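Local coordinates for hypothetical protein TM0486 (Thermotoga maritima, PDB 1VK8) that binds thiamin and is involved in the response of the cell to oxidative conditions, at residues 43-48 / 56-61; 71-76 / 83-88. All coordinates share one frame; numbering follows the deposited sequence.

Contact 1 of 2, residues 43-48 / 56-61; sequences SSWGMK and TTVEGE
Lys48 and Glu59 are joined by a backbone bond and two water bridges. The direct bond runs from Glu59 N to Lys48 O, 3.0 Å long and 160° at the hydrogen, with the donor tilted 19° from the carbonyl plane; Val58 CA adds a CA-H...O contact to the same oxygen. The returning link is indirect: one water accepts from Lys48 N and donates to Glu59 O.

Lys48 NZ lies 4.5 Å from Glu59 OE1, beyond a salt bridge, and a second water accepts from NZ and donates to OE1. Glu59 OE1 also takes a hydrogen bond from the backbone N of Ile98.

Apolar contacts lie alongside. Trp45 CZ3 meets Val58 CG1 at 4.1 Å, the two side chains crossing at about a right angle, and SE of Met47, a selenomethionine, lies 4.4 Å from Val58 CG2. With CG anti to its carbonyl carbon (chi1 -60°), Met47 passes Glu59 O in van der Waals contact, CB at 3.4 Å, and SE rests against the bare CA of Gly60.

Entry into strand 48-51 is thus held to its hairpin partner 56-60, within a ferredoxin-like fold, partly through solvent, with Trp45, Met47 and Val58 supplying the apolar contacts.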
loop_
_atom_site.group_PDB
_atom_site.type_symbol
_atom_site.label_atom_id
_atom_site.label_comp_id
_atom_site.label_asym_id
_atom_site.label_seq_id
_atom_site.Cartn_x
_atom_site.Cartn_y
_atom_site.Cartn_z
ATOM N N SER C 43 17.300 2.017 11.747
ATOM C CA SER C 43 18.637 1.395 11.806
ATOM C C SER C 43 19.133 1.147 13.237
ATOM O O SER C 43 20.039 0.341 13.451
ATOM C CB SER C 43 19.644 2.253 11.056
ATOM O OG SER C 43 20.067 3.365 11.824
ATOM N N SER C 44 18.548 1.864 14.199
ATOM C CA SER C 44 18.911 1.762 15.615
ATOM C C SER C 44 18.249 0.563 16.259
ATOM O O SER C 44 18.556 0.242 17.392
ATOM C CB SER C 44 18.473 3.030 16.378
ATOM O OG SER C 44 17.059 3.035 16.572
ATOM N N TRP C 45 17.337 -0.096 15.560
ATOM C CA TRP C 45 16.599 -1.206 16.149
ATOM C C TRP C 45 17.424 -2.459 16.253
ATOM O O TRP C 45 16.993 -3.383 16.928
ATOM C CB TRP C 45 15.329 -1.543 15.353
ATOM C CG TRP C 45 14.302 -0.427 15.288
ATOM C CD1 TRP C 45 14.298 0.737 15.986
ATOM C CD2 TRP C 45 13.132 -0.415 14.469
ATOM N NE1 TRP C 45 13.202 1.485 15.633
ATOM C CE2 TRP C 45 12.475 0.804 14.694
ATOM C CE3 TRP C 45 12.572 -1.323 13.549
ATOM C CZ2 TRP C 45 11.288 1.139 14.043
ATOM C CZ3 TRP C 45 11.395 -0.989 12.903
ATOM C CH2 TRP C 45 10.769 0.230 13.162
ATOM N N GLY C 46 18.537 -2.546 15.509
ATOM C CA GLY C 46 19.404 -3.705 15.573
ATOM C C GLY C 46 18.999 -4.855 14.663
ATOM O O GLY C 46 19.663 -5.902 14.622
HETATM N N MSE C 47 17.896 -4.680 13.954
HETATM C CA MSE C 47 17.400 -5.679 12.997
HETATM C C MSE C 47 17.957 -5.490 11.640
HETATM O O MSE C 47 18.318 -4.384 11.256
HETATM C CB MSE C 47 15.889 -5.611 12.875
HETATM C CG MSE C 47 15.245 -5.865 14.160
HETATM SE SE MSE C 47 13.265 -5.534 13.923
HETATM C CE MSE C 47 12.887 -6.028 15.665
ATOM N N LYS C 48 18.079 -6.606 10.930
ATOM C CA LYS C 48 18.445 -6.586 9.533
ATOM C C LYS C 48 17.425 -5.707 8.807
ATOM O O LYS C 48 16.214 -5.841 8.996
ATOM C CB LYS C 48 18.495 -8.007 8.933
ATOM C CG LYS C 48 18.805 -8.050 7.426
ATOM C CD LYS C 48 18.839 -9.466 6.881
ATOM C CE LYS C 48 19.264 -9.471 5.390
ATOM N NZ LYS C 48 19.533 -10.835 4.908
ATOM N N THR C 56 11.433 0.972 3.471
ATOM C CA THR C 56 12.521 0.293 4.169
ATOM C C THR C 56 11.962 -0.951 4.792
ATOM O O THR C 56 10.968 -0.874 5.517
ATOM C CB THR C 56 13.057 1.196 5.256
ATOM O OG1 THR C 56 13.652 2.353 4.669
ATOM C CG2 THR C 56 14.172 0.525 6.086
ATOM N N THR C 57 12.582 -2.088 4.488
ATOM C CA THR C 57 12.143 -3.395 4.959
ATOM C C THR C 57 12.991 -3.872 6.106
ATOM O O THR C 57 14.204 -3.911 5.990
ATOM C CB THR C 57 12.222 -4.385 3.818
ATOM O OG1 THR C 57 11.372 -3.943 2.754
ATOM C CG2 THR C 57 11.669 -5.755 4.236
ATOM N N VAL C 58 12.363 -4.198 7.220
ATOM C CA VAL C 58 13.051 -4.835 8.359
ATOM C C VAL C 58 12.643 -6.304 8.454
ATOM O O VAL C 58 11.559 -6.683 8.017
ATOM C CB VAL C 58 12.784 -4.107 9.696
ATOM C CG1 VAL C 58 13.133 -2.620 9.545
ATOM C CG2 VAL C 58 11.346 -4.292 10.143
ATOM N N GLU C 59 13.530 -7.119 8.996
ATOM C CA GLU C 59 13.261 -8.509 9.277
ATOM C C GLU C 59 13.428 -8.704 10.770
ATOM O O GLU C 59 14.447 -8.333 11.336
ATOM C CB GLU C 59 14.275 -9.337 8.524
ATOM C CG GLU C 59 14.274 -10.811 8.794
ATOM C CD GLU C 59 15.419 -11.478 8.080
ATOM O OE1 GLU C 59 15.468 -11.348 6.851
ATOM O OE2 GLU C 59 16.265 -12.110 8.735
ATOM N N GLY C 60 12.412 -9.239 11.427
ATOM C CA GLY C 60 12.515 -9.503 12.844
ATOM C C GLY C 60 11.261 -10.101 13.403
ATOM O O GLY C 60 10.379 -10.511 12.671
ATOM N N GLU C 61 11.187 -10.147 14.729
ATOM C CA GLU C 61 10.047 -10.730 15.401
ATOM C C GLU C 61 8.892 -9.736 15.346
ATOM O O GLU C 61 9.071 -8.548 15.578
ATOM C CB GLU C 61 10.421 -11.137 16.842
ATOM C CG GLU C 61 9.339 -11.940 17.541
ATOM C CD GLU C 61 8.298 -11.076 18.237
ATOM O OE1 GLU C 61 8.706 -10.104 18.930
ATOM O OE2 GLU C 61 7.065 -11.390 18.119
HETATM O O HOH W 1 16.828 -9.085 12.173
HETATM O O HOH W 2 17.349 -12.528 5.322
#

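Contact 2 of 2, residues 71-76 / 83-88; sequences ELARYL and FVLQLD
The edge of the Phe83 ring meets Ala73 O, which lies near the ring plane 3.6 Å from CZ, while Leu76 CB approaches the same CZ obliquely at 3.9 Å. The ring reaches there with CG between its backbone N and carbonyl carbon (chi1 56°), and CZ also lies 4.4 Å from Ala73 CB. An alanine in place of Phe83 would remove the ring, and would probably open a gap between the strand and Ala73 and Leu76 and leave Tyr91 of the third subunit without its stacking partner.

Leu85, two residues along, divides its branches between neighbouring helix residues. Its CD1 meets Leu72 CD2 at 4.3 Å and its CD2 meets Ala73 CB at the same separation. No hydrogen bond crosses; apart from the ring edge at Ala73 O the contacts are between apolar side chains.

The segment axes are 10.8 Å apart at closest approach and run nearly antiparallel, at 162°. Residues 71-76, the end of the second helix of the ferredoxin-like fold, thus pack on 83-88 of the last strand, with Leu85 also resting on Val22 of strand 16-24 and Leu76 on Ala38 of helix 31-43. An antiparallel ladder with the third subunit carries the sheet onward.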
loop_
_atom_site.group_PDB
_atom_site.type_symbol
_atom_site.label_atom_id
_atom_site.label_comp_id
_atom_site.label_asym_id
_atom_site.label_seq_id
_atom_site.Cartn_x
_atom_site.Cartn_y
_atom_site.Cartn_z
ATOM N N GLU C 71 7.000 3.504 18.721
ATOM C CA GLU C 71 8.063 4.467 19.027
ATOM C C GLU C 71 8.423 5.317 17.819
ATOM O O GLU C 71 8.649 6.505 17.962
ATOM C CB GLU C 71 9.303 3.740 19.560
ATOM C CG GLU C 71 9.076 3.098 20.924
ATOM C CD GLU C 71 10.110 2.034 21.281
ATOM O OE1 GLU C 71 11.053 1.810 20.503
ATOM O OE2 GLU C 71 9.972 1.417 22.358
ATOM N N LEU C 72 8.491 4.704 16.639
ATOM C CA LEU C 72 8.776 5.424 15.406
ATOM C C LEU C 72 7.784 6.565 15.157
ATOM O O LEU C 72 8.189 7.699 14.876
ATOM C CB LEU C 72 8.785 4.476 14.201
ATOM C CG LEU C 72 9.047 5.135 12.828
ATOM C CD1 LEU C 72 10.407 5.767 12.807
ATOM C CD2 LEU C 72 8.911 4.118 11.744
ATOM N N ALA C 73 6.495 6.274 15.277
ATOM C CA ALA C 73 5.448 7.274 15.038
ATOM C C ALA C 73 5.578 8.454 16.002
ATOM O O ALA C 73 5.499 9.622 15.594
ATOM C CB ALA C 73 4.111 6.649 15.152
ATOM N N ARG C 74 5.781 8.158 17.286
ATOM C CA ARG C 74 5.936 9.205 18.288
ATOM C C ARG C 74 7.139 10.041 17.971
ATOM O O ARG C 74 7.113 11.238 18.112
ATOM C CB ARG C 74 6.135 8.624 19.699
ATOM C CG ARG C 74 4.894 8.280 20.505
ATOM C CD ARG C 74 3.557 8.476 19.824
ATOM N NE ARG C 74 2.452 8.044 20.691
ATOM C CZ ARG C 74 1.220 7.752 20.275
ATOM N NH1 ARG C 74 0.913 7.828 18.992
ATOM N NH2 ARG C 74 0.290 7.369 21.147
ATOM N N TYR C 75 8.221 9.380 17.585
ATOM C CA TYR C 75 9.475 10.048 17.276
ATOM C C TYR C 75 9.290 11.016 16.109
ATOM O O TYR C 75 9.773 12.148 16.146
ATOM C CB TYR C 75 10.530 8.990 16.929
ATOM C CG TYR C 75 11.837 9.554 16.480
ATOM C CD1 TYR C 75 12.646 10.270 17.361
ATOM C CD2 TYR C 75 12.282 9.371 15.181
ATOM C CE1 TYR C 75 13.841 10.789 16.945
ATOM C CE2 TYR C 75 13.484 9.873 14.772
ATOM C CZ TYR C 75 14.251 10.588 15.654
ATOM O OH TYR C 75 15.441 11.094 15.229
ATOM N N LEU C 76 8.594 10.556 15.077
ATOM C CA LEU C 76 8.406 11.330 13.848
ATOM C C LEU C 76 7.520 12.552 14.008
ATOM O O LEU C 76 7.676 13.521 13.267
ATOM C CB LEU C 76 7.845 10.467 12.725
ATOM C CG LEU C 76 8.818 9.379 12.225
ATOM C CD1 LEU C 76 8.124 8.529 11.193
ATOM C CD2 LEU C 76 10.095 10.015 11.712
ATOM N N PHE C 83 1.539 12.854 8.855
ATOM C CA PHE C 83 2.192 11.939 7.944
ATOM C C PHE C 83 1.390 10.683 7.773
ATOM O O PHE C 83 0.620 10.295 8.655
ATOM C CB PHE C 83 3.630 11.583 8.376
ATOM C CG PHE C 83 3.747 11.022 9.753
ATOM C CD1 PHE C 83 3.938 11.854 10.842
ATOM C CD2 PHE C 83 3.698 9.657 9.968
ATOM C CE1 PHE C 83 4.074 11.325 12.124
ATOM C CE2 PHE C 83 3.788 9.127 11.233
ATOM C CZ PHE C 83 4.000 9.956 12.319
ATOM N N VAL C 84 1.547 10.073 6.613
ATOM C CA VAL C 84 1.077 8.739 6.369
ATOM C C VAL C 84 2.212 7.779 6.717
ATOM O O VAL C 84 3.372 7.997 6.354
ATOM C CB VAL C 84 0.664 8.548 4.889
ATOM C CG1 VAL C 84 0.401 7.075 4.569
ATOM C CG2 VAL C 84 -0.530 9.426 4.551
ATOM N N LEU C 85 1.868 6.726 7.436
ATOM C CA LEU C 85 2.783 5.663 7.779
ATOM C C LEU C 85 2.158 4.336 7.330
ATOM O O LEU C 85 1.068 3.961 7.772
ATOM C CB LEU C 85 3.028 5.671 9.276
ATOM C CG LEU C 85 3.872 4.537 9.853
ATOM C CD1 LEU C 85 5.305 4.553 9.354
ATOM C CD2 LEU C 85 3.831 4.588 11.379
ATOM N N GLN C 86 2.847 3.639 6.442
ATOM C CA GLN C 86 2.348 2.412 5.849
ATOM C C GLN C 86 3.261 1.263 6.176
ATOM O O GLN C 86 4.491 1.388 6.084
ATOM C CB GLN C 86 2.179 2.558 4.337
ATOM C CG GLN C 86 1.122 3.582 3.969
ATOM C CD GLN C 86 0.976 3.793 2.486
ATOM O OE1 GLN C 86 1.900 3.514 1.741
ATOM N NE2 GLN C 86 -0.162 4.318 2.062
ATOM N N LEU C 87 2.660 0.167 6.631
ATOM C CA LEU C 87 3.353 -1.091 6.898
ATOM C C LEU C 87 2.812 -2.179 5.974
ATOM O O LEU C 87 1.588 -2.352 5.834
ATOM C CB LEU C 87 3.109 -1.545 8.324
ATOM C CG LEU C 87 3.376 -0.599 9.492
ATOM C CD1 LEU C 87 3.258 -1.409 10.774
ATOM C CD2 LEU C 87 4.704 0.064 9.411
ATOM N N ASP C 88 3.723 -2.932 5.362
ATOM C CA ASP C 88 3.371 -4.072 4.519
ATOM C C ASP C 88 4.082 -5.276 5.132
ATOM O O ASP C 88 5.302 -5.459 5.006
ATOM C CB ASP C 88 3.785 -3.742 3.069
ATOM C CG ASP C 88 3.728 -4.925 2.121
ATOM O OD1 ASP C 88 2.901 -5.801 2.356
ATOM O OD2 ASP C 88 4.439 -5.022 1.073
#

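Overall arrangement
From the N terminus, strand 16-24 and helix 31-43 come first. Contact 1 then closes a short loop, bringing the entry to strand 48-51 against strand 56-60 with seven residues between its segments. Helix 62-76 follows, and contact 2 closes the next connection, with six residues between its segments, by laying the end of that helix over residues 83-88. The two are in series, neither nesting nor crossing, with centres 14 Å apart on opposite sides of the chain's centre. They still touch, Trp45 CZ2 lying 4.2 Å from Leu72 CB. Contact 1 and contact 2 lie toward the two outermost strands of the chain's own sheet, 48-51 and 82-92, joined by helix 62-76.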